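Local coordinates for Thiol:disulfide interchange protein DsbA (Neisseria meningitidis serogroup B, PDB 2ZNM) that probably acts as a disulfide oxidoreductase of the thioredoxin family, exchanging thiols and disulfides in proteins of the periplasm, at residues N79-K84 and K121-A126; F30-V35 and A90-V95. All blocks are in the same frame, centred on the assembly; numbering follows the deposited sequence.

In the fold
Both contacts belong to a DsbA-like architecture, in which a thioredoxin fold carries a set of helices inserted between strands 55-61 and 153-156. Interaction 1 lies within that helical part, near the surface, where the turn between helices 69-81 and 84-97 meets helix 120-127. Interaction 2 joins the two parts: the loop leaving strand 24-30 of the sheet rests on helix 84-97. Their centres are about 17 Å apart and their nearest atoms about 5 Å. Along the chain the order is 30-35, 79-84, 90-95, 121-126, so the segments alternate. Helix 84-97 thus follows directly on the turn of interaction 1 and, farther along, packs against the loop that holds the predicted redox-active Cys34.

Interaction 1 of 2, residues N79-K84 and K121-A126; sequences NLSGLK and KKLMRA
Ser81 and Ala126 bring their CB atoms to 3.7 Å where the end of helix 69-81 meets helix 120-127, in the helical part of this DsbA-like thioredoxin fold. Small residues suit this spot, because the two backbones come near: the CA atoms of Ser81 and Ala126 are 5.4 Å apart. Ser81 places OG between its own backbone N and carbonyl carbon (chi1 56°), which turns the hydroxyl back to its own helix, where it is hydrogen-bonded to the carbonyls of Ala77 and Val78. With its polarity met there, OG can lie against an apolar methyl, Leu123 CD1, at 3.4 Å.

Leu123 also packs on Ala77 and Val78, so its side chain lies against the C-terminal part of helix 69-81. Beyond the turn in the chain, Leu83 points its side chain toward helix 120-127; the two leucine side chains cross obliquely, Leu83 CD1 touching Leu123 CB at 3.9 Å. The chain reverses between Ser81 and Leu83 through a Schellman motif at Gly82, whose phi of 72° is readily adopted by glycine; Leu83 then occupies the N-cap position of helix 84-97. No hydrogen bond spans the two segments; they meet by van der Waals packing, in part of carbon on oxygen. Lys122 borders the contact with the aliphatic part of its long chain: CG stands anti to the backbone N (chi1 177°), and farther out Lys122 CE lies 3.5 Å from the carbonyl O of Ser81.

Interaction 2 of 2, residues F30-V35 and A90-V95; sequences FGYFCV and AVFKAV
Gly31 O accepts the backbone N-H of Cys34 at 3.2 Å, closing a type I turn, and Phe92 brings its ring carbon CE1 to 3.8 Å from this same oxygen. The turn ends at Cys34, predicted to form a redox-active disulfide with Cys37 that is absent here, in the loop that carries the active site of thioredoxin-fold proteins. Cys34 SG receives a weak hydrogen bond from Gly31 N.

Tyr32 provides most of what the loop contributes. Its flat ring offers two faces: Val91 CG1 sits over the centre of one, 3.4 Å from the centroid and 10° off the normal, a close CH-pi contact, while Phe30 CE2 covers the opposite one. The edge of the same ring points to the face of Phe92 in a T-shaped pair, centroids 5.0 Å apart and planes at 71°. Phe92 CD1 also lies 3.6 Å from Tyr32 O. Branched Val95 divides its methyls: CG2 packs on Tyr32 CB at 3.7 Å, and CG1 lies 3.3 Å from Tyr32 O. At the polar end of the ring, Tyr32 OH is hydrogen-bonded to Asn88 OD1, about one turn earlier on the same helix as Val91.

The loop, leaving strand 24-30, thus lies on helix 84-97, with helix 69-81 touching Tyr32 through Ala75 and helix 105-113 reaching Val91 through Trp111.

Interaction 1 of 2, residues N79-K84 and K121-A126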
ATOM      1  N   ASN A  79      -9.475   0.222   2.986  1.00 53.40           N
ATOM      2  CA  ASN A  79      -9.612  -0.486   1.719  1.00 53.65           C
ATOM      3  C   ASN A  79     -10.919  -1.260   1.647  1.00 53.29           C
ATOM      4  O   ASN A  79     -11.658  -1.138   0.664  1.00 53.45           O
ATOM      5  CB  ASN A  79      -8.414  -1.424   1.472  1.00 54.45           C
ATOM      6  CG  ASN A  79      -8.505  -2.153   0.132  1.00 57.08           C
ATOM      7  OD1 ASN A  79      -9.073  -1.636  -0.827  1.00 59.81           O
ATOM      8  ND2 ASN A  79      -7.955  -3.365   0.068  1.00 58.90           N
ATOM      9  N   LEU A  80     -11.211  -2.042   2.688  1.00 52.54           N
ATOM     10  CA  LEU A  80     -12.385  -2.917   2.669  1.00 51.64           C
ATOM     11  C   LEU A  80     -13.712  -2.180   2.819  1.00 51.21           C
ATOM     12  O   LEU A  80     -14.740  -2.657   2.343  1.00 51.29           O
ATOM     13  CB  LEU A  80     -12.267  -4.027   3.714  1.00 51.68           C
ATOM     14  CG  LEU A  80     -11.147  -5.046   3.497  1.00 51.83           C
ATOM     15  CD1 LEU A  80     -11.201  -6.065   4.598  1.00 50.77           C
ATOM     16  CD2 LEU A  80     -11.208  -5.730   2.111  1.00 51.36           C
ATOM     17  N   SER A  81     -13.693  -1.028   3.481  1.00 50.37           N
ATOM     18  CA  SER A  81     -14.901  -0.213   3.622  1.00 49.79           C
ATOM     19  C   SER A  81     -15.223   0.552   2.327  1.00 49.51           C
ATOM     20  O   SER A  81     -16.327   1.067   2.160  1.00 49.46           O
ATOM     21  CB  SER A  81     -14.769   0.746   4.809  1.00 49.45           C
ATOM     22  OG  SER A  81     -13.610   1.566   4.684  1.00 49.23           O
ATOM     23  N   GLY A  82     -14.261   0.590   1.409  1.00 49.54           N
ATOM     24  CA  GLY A  82     -14.364   1.389   0.197  1.00 50.06           C
ATOM     25  C   GLY A  82     -14.229   2.887   0.466  1.00 50.41           C
ATOM     26  O   GLY A  82     -14.791   3.699  -0.256  1.00 50.10           O
ATOM     27  N   LEU A  83     -13.471   3.255   1.498  1.00 51.03           N
ATOM     28  CA  LEU A  83     -13.373   4.656   1.917  1.00 51.44           C
ATOM     29  C   LEU A  83     -11.986   5.280   1.710  1.00 51.94           C
ATOM     30  O   LEU A  83     -11.631   6.233   2.390  1.00 52.02           O
ATOM     31  CB  LEU A  83     -13.822   4.813   3.378  1.00 50.98           C
ATOM     32  CG  LEU A  83     -15.308   4.688   3.726  1.00 50.99           C
ATOM     33  CD1 LEU A  83     -15.488   4.678   5.246  1.00 50.84           C
ATOM     34  CD2 LEU A  83     -16.167   5.792   3.102  1.00 49.18           C
ATOM     35  N   LYS A  84     -11.216   4.761   0.762  1.00 52.81           N
ATOM     36  CA  LYS A  84      -9.857   5.243   0.534  1.00 54.21           C
ATOM     37  C   LYS A  84      -9.774   6.771   0.448  1.00 53.68           C
ATOM     38  O   LYS A  84      -9.076   7.400   1.240  1.00 53.61           O
ATOM     39  CB  LYS A  84      -9.237   4.583  -0.704  1.00 54.33           C
ATOM     40  CG  LYS A  84      -8.803   3.129  -0.504  1.00 56.69           C
ATOM     41  CD  LYS A  84      -7.939   2.647  -1.674  1.00 57.10           C
ATOM     42  CE  LYS A  84      -7.814   1.103  -1.730  1.00 61.88           C
ATOM     43  NZ  LYS A  84      -6.777   0.498  -0.817  1.00 62.64           N
ATOM     44  N   LYS A 121     -18.603   5.060  11.258  1.00 50.03           N
ATOM     45  CA  LYS A 121     -19.327   3.832  11.592  1.00 50.15           C
ATOM     46  C   LYS A 121     -19.103   2.748  10.538  1.00 50.31           C
ATOM     47  O   LYS A 121     -18.886   1.588  10.887  1.00 50.36           O
ATOM     48  CB  LYS A 121     -20.825   4.112  11.759  1.00 49.94           C
ATOM     49  CG  LYS A 121     -21.204   4.635  13.135  1.00 50.19           C
ATOM     50  CD  LYS A 121     -22.638   5.143  13.203  1.00 50.17           C
ATOM     51  CE  LYS A 121     -22.906   5.801  14.551  1.00 50.68           C
ATOM     52  NZ  LYS A 121     -24.126   6.668  14.572  1.00 50.70           N
ATOM     53  N   LYS A 122     -19.144   3.133   9.261  1.00 50.55           N
ATOM     54  CA  LYS A 122     -18.867   2.202   8.155  1.00 50.98           C
ATOM     55  C   LYS A 122     -17.423   1.707   8.170  1.00 50.89           C
ATOM     56  O   LYS A 122     -17.156   0.530   7.929  1.00 51.01           O
ATOM     57  CB  LYS A 122     -19.201   2.831   6.798  1.00 51.16           C
ATOM     58  CG  LYS A 122     -18.870   1.933   5.618  1.00 52.18           C
ATOM     59  CD  LYS A 122     -19.385   2.480   4.307  1.00 53.71           C
ATOM     60  CE  LYS A 122     -19.601   1.342   3.310  1.00 55.72           C
ATOM     61  NZ  LYS A 122     -20.651   0.363   3.758  1.00 55.67           N
ATOM     62  N   LEU A 123     -16.502   2.619   8.459  1.00 50.94           N
ATOM     63  CA  LEU A 123     -15.099   2.287   8.591  1.00 50.91           C
ATOM     64  C   LEU A 123     -14.830   1.293   9.716  1.00 51.22           C
ATOM     65  O   LEU A 123     -13.991   0.399   9.575  1.00 50.62           O
ATOM     66  CB  LEU A 123     -14.285   3.557   8.837  1.00 50.88           C
ATOM     67  CG  LEU A 123     -12.765   3.404   8.856  1.00 50.29           C
ATOM     68  CD1 LEU A 123     -12.289   2.713   7.590  1.00 50.31           C
ATOM     69  CD2 LEU A 123     -12.090   4.751   9.030  1.00 50.76           C
HETATM   70  N   MSE A 124     -15.525   1.473  10.833  1.00 51.73           N
HETATM   71  CA  MSE A 124     -15.319   0.635  12.006  1.00 52.84           C
HETATM   72  C   MSE A 124     -15.971  -0.743  11.876  1.00 52.19           C
HETATM   73  O   MSE A 124     -15.491  -1.713  12.449  1.00 52.21           O
HETATM   74  CB  MSE A 124     -15.772   1.362  13.276  1.00 54.17           C
HETATM   75  CG  MSE A 124     -14.786   2.425  13.743  1.00 57.45           C
HETATM   76 SE   MSE A 124     -12.921   1.770  13.860  1.00 70.38          SE
HETATM   77  CE  MSE A 124     -12.140   2.556  12.263  1.00 61.58           C
ATOM     78  N   ARG A 125     -17.053  -0.808  11.104  1.00 51.53           N
ATOM     79  CA  ARG A 125     -17.701  -2.062  10.725  1.00 51.22           C
ATOM     80  C   ARG A 125     -16.719  -2.933   9.938  1.00 50.68           C
ATOM     81  O   ARG A 125     -16.620  -4.126  10.176  1.00 50.50           O
ATOM     82  CB  ARG A 125     -18.937  -1.756   9.876  1.00 51.12           C
ATOM     83  CG  ARG A 125     -20.214  -2.400  10.359  1.00 52.14           C
ATOM     84  CD  ARG A 125     -21.397  -1.431  10.253  1.00 53.42           C
ATOM     85  NE  ARG A 125     -21.545  -0.860   8.909  1.00 54.46           N
ATOM     86  CZ  ARG A 125     -22.066   0.340   8.645  1.00 54.70           C
ATOM     87  NH1 ARG A 125     -22.498   1.131   9.625  1.00 53.96           N
ATOM     88  NH2 ARG A 125     -22.150   0.754   7.389  1.00 55.18           N
ATOM     89  N   ALA A 126     -15.982  -2.324   9.013  1.00 50.31           N
ATOM     90  CA  ALA A 126     -14.949  -3.030   8.257  1.00 50.35           C
ATOM     91  C   ALA A 126     -13.752  -3.384   9.145  1.00 50.35           C
ATOM     92  O   ALA A 126     -13.083  -4.399   8.932  1.00 50.66           O
ATOM     93  CB  ALA A 126     -14.488  -2.195   7.068  1.00 49.96           C
TER

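Interaction 2 of 2, residues F30-V35 and A90-V95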
ATOM      1  N   PHE A  30       3.519   0.488   1.778  1.00 50.22           N
ATOM      2  CA  PHE A  30       3.524   1.853   2.290  1.00 50.01           C
ATOM      3  C   PHE A  30       3.332   1.878   3.814  1.00 50.64           C
ATOM      4  O   PHE A  30       3.062   0.850   4.446  1.00 50.87           O
ATOM      5  CB  PHE A  30       2.391   2.654   1.630  1.00 49.70           C
ATOM      6  CG  PHE A  30       1.035   2.415   2.252  1.00 48.67           C
ATOM      7  CD1 PHE A  30       0.321   1.273   1.966  1.00 48.04           C
ATOM      8  CD2 PHE A  30       0.487   3.338   3.147  1.00 49.64           C
ATOM      9  CE1 PHE A  30      -0.907   1.040   2.548  1.00 47.41           C
ATOM     10  CE2 PHE A  30      -0.737   3.111   3.730  1.00 47.34           C
ATOM     11  CZ  PHE A  30      -1.439   1.956   3.425  1.00 48.22           C
ATOM     12  N   GLY A  31       3.464   3.071   4.390  1.00 51.02           N
ATOM     13  CA  GLY A  31       3.139   3.309   5.783  1.00 51.20           C
ATOM     14  C   GLY A  31       2.392   4.614   5.904  1.00 51.47           C
ATOM     15  O   GLY A  31       2.611   5.526   5.111  1.00 52.25           O
ATOM     16  N   TYR A  32       1.508   4.713   6.891  1.00 51.88           N
ATOM     17  CA  TYR A  32       0.842   5.985   7.209  1.00 51.80           C
ATOM     18  C   TYR A  32       1.779   7.025   7.842  1.00 52.08           C
ATOM     19  O   TYR A  32       1.378   8.175   8.090  1.00 52.26           O
ATOM     20  CB  TYR A  32      -0.362   5.745   8.111  1.00 51.57           C
ATOM     21  CG  TYR A  32      -1.558   5.161   7.406  1.00 52.15           C
ATOM     22  CD1 TYR A  32      -2.241   5.889   6.423  1.00 52.39           C
ATOM     23  CD2 TYR A  32      -2.029   3.893   7.733  1.00 51.75           C
ATOM     24  CE1 TYR A  32      -3.349   5.357   5.772  1.00 52.08           C
ATOM     25  CE2 TYR A  32      -3.138   3.346   7.088  1.00 53.01           C
ATOM     26  CZ  TYR A  32      -3.793   4.088   6.114  1.00 52.61           C
ATOM     27  OH  TYR A  32      -4.890   3.560   5.484  1.00 53.49           O
ATOM     28  N   PHE A  33       3.017   6.615   8.123  1.00 51.86           N
ATOM     29  CA  PHE A  33       4.043   7.525   8.619  1.00 51.92           C
ATOM     30  C   PHE A  33       4.872   8.123   7.468  1.00 52.01           C
ATOM     31  O   PHE A  33       5.856   8.834   7.721  1.00 51.92           O
ATOM     32  CB  PHE A  33       4.966   6.780   9.590  1.00 51.72           C
ATOM     33  CG  PHE A  33       5.372   5.440   9.083  1.00 52.27           C
ATOM     34  CD1 PHE A  33       6.270   5.329   8.025  1.00 51.62           C
ATOM     35  CD2 PHE A  33       4.815   4.287   9.621  1.00 51.27           C
ATOM     36  CE1 PHE A  33       6.614   4.087   7.527  1.00 52.46           C
ATOM     37  CE2 PHE A  33       5.159   3.063   9.137  1.00 50.24           C
ATOM     38  CZ  PHE A  33       6.051   2.951   8.087  1.00 51.53           C
ATOM     39  N   CYS A  34       4.502   7.799   6.220  1.00 51.88           N
ATOM     40  CA  CYS A  34       5.112   8.403   5.031  1.00 52.25           C
ATOM     41  C   CYS A  34       4.533   9.802   4.882  1.00 51.84           C
ATOM     42  O   CYS A  34       3.320   9.958   4.796  1.00 51.83           O
ATOM     43  CB  CYS A  34       4.835   7.575   3.760  1.00 52.73           C
ATOM     44  SG  CYS A  34       5.513   5.860   3.704  1.00 56.25           S
ATOM     45  N   VAL A  35       5.388  10.820   4.869  1.00 51.71           N
ATOM     46  CA  VAL A  35       4.907  12.202   4.920  1.00 51.69           C
ATOM     47  C   VAL A  35       4.718  12.801   3.526  1.00 52.17           C
ATOM     48  O   VAL A  35       5.670  12.957   2.748  1.00 51.50           O
ATOM     49  CB  VAL A  35       5.767  13.113   5.849  1.00 51.72           C
ATOM     50  CG1 VAL A  35       5.205  14.551   5.898  1.00 50.45           C
ATOM     51  CG2 VAL A  35       5.816  12.520   7.252  1.00 51.40           C
ATOM     52  N   ALA A  90      -7.392  11.862   6.334  1.00 48.74           N
ATOM     53  CA  ALA A  90      -7.563  11.941   7.793  1.00 48.38           C
ATOM     54  C   ALA A  90      -6.749  10.891   8.575  1.00 48.50           C
ATOM     55  O   ALA A  90      -6.379  11.129   9.715  1.00 48.62           O
ATOM     56  CB  ALA A  90      -9.049  11.848   8.161  1.00 47.95           C
ATOM     57  N   VAL A  91      -6.466   9.738   7.971  1.00 48.56           N
ATOM     58  CA  VAL A  91      -5.637   8.726   8.628  1.00 48.88           C
ATOM     59  C   VAL A  91      -4.151   9.144   8.636  1.00 49.24           C
ATOM     60  O   VAL A  91      -3.500   9.133   9.689  1.00 49.46           O
ATOM     61  CB  VAL A  91      -5.816   7.310   8.019  1.00 48.98           C
ATOM     62  CG1 VAL A  91      -4.909   6.304   8.721  1.00 48.89           C
ATOM     63  CG2 VAL A  91      -7.273   6.859   8.106  1.00 49.09           C
ATOM     64  N   PHE A  92      -3.611   9.514   7.479  1.00 49.17           N
ATOM     65  CA  PHE A  92      -2.262  10.078   7.447  1.00 49.29           C
ATOM     66  C   PHE A  92      -2.080  11.172   8.500  1.00 49.70           C
ATOM     67  O   PHE A  92      -1.093  11.168   9.241  1.00 50.66           O
ATOM     68  CB  PHE A  92      -1.939  10.646   6.059  1.00 48.69           C
ATOM     69  CG  PHE A  92      -1.553   9.606   5.052  1.00 48.70           C
ATOM     70  CD1 PHE A  92      -0.254   9.107   5.016  1.00 47.00           C
ATOM     71  CD2 PHE A  92      -2.475   9.141   4.128  1.00 47.01           C
ATOM     72  CE1 PHE A  92       0.115   8.155   4.085  1.00 46.53           C
ATOM     73  CE2 PHE A  92      -2.120   8.178   3.200  1.00 46.37           C
ATOM     74  CZ  PHE A  92      -0.822   7.684   3.178  1.00 46.62           C
ATOM     75  N   LYS A  93      -3.038  12.100   8.567  1.00 49.83           N
ATOM     76  CA  LYS A  93      -2.914  13.299   9.386  1.00 50.36           C
ATOM     77  C   LYS A  93      -2.878  12.953  10.866  1.00 50.31           C
ATOM     78  O   LYS A  93      -2.181  13.600  11.642  1.00 51.29           O
ATOM     79  CB  LYS A  93      -4.068  14.260   9.098  1.00 49.82           C
ATOM     80  CG  LYS A  93      -4.040  15.549   9.928  1.00 51.43           C
ATOM     81  CD  LYS A  93      -5.081  16.550   9.470  1.00 51.38           C
ATOM     82  CE  LYS A  93      -5.584  17.378  10.621  1.00 54.41           C
ATOM     83  NZ  LYS A  93      -6.311  18.597  10.115  1.00 57.26           N
ATOM     84  N   ALA A  94      -3.652  11.943  11.248  1.00 50.20           N
ATOM     85  CA  ALA A  94      -3.733  11.494  12.626  1.00 49.98           C
ATOM     86  C   ALA A  94      -2.403  10.821  13.009  1.00 49.88           C
ATOM     87  O   ALA A  94      -1.873  11.051  14.083  1.00 49.98           O
ATOM     88  CB  ALA A  94      -4.904  10.535  12.782  1.00 49.84           C
ATOM     89  N   VAL A  95      -1.873  10.004  12.103  1.00 49.53           N
ATOM     90  CA  VAL A  95      -0.581   9.366  12.287  1.00 49.28           C
ATOM     91  C   VAL A  95       0.540  10.432  12.366  1.00 49.54           C
ATOM     92  O   VAL A  95       1.397  10.353  13.257  1.00 49.64           O
ATOM     93  CB  VAL A  95      -0.345   8.262  11.211  1.00 49.10           C
ATOM     94  CG1 VAL A  95       1.045   7.654  11.320  1.00 50.06           C
ATOM     95  CG2 VAL A  95      -1.394   7.148  11.346  1.00 48.07           C
TER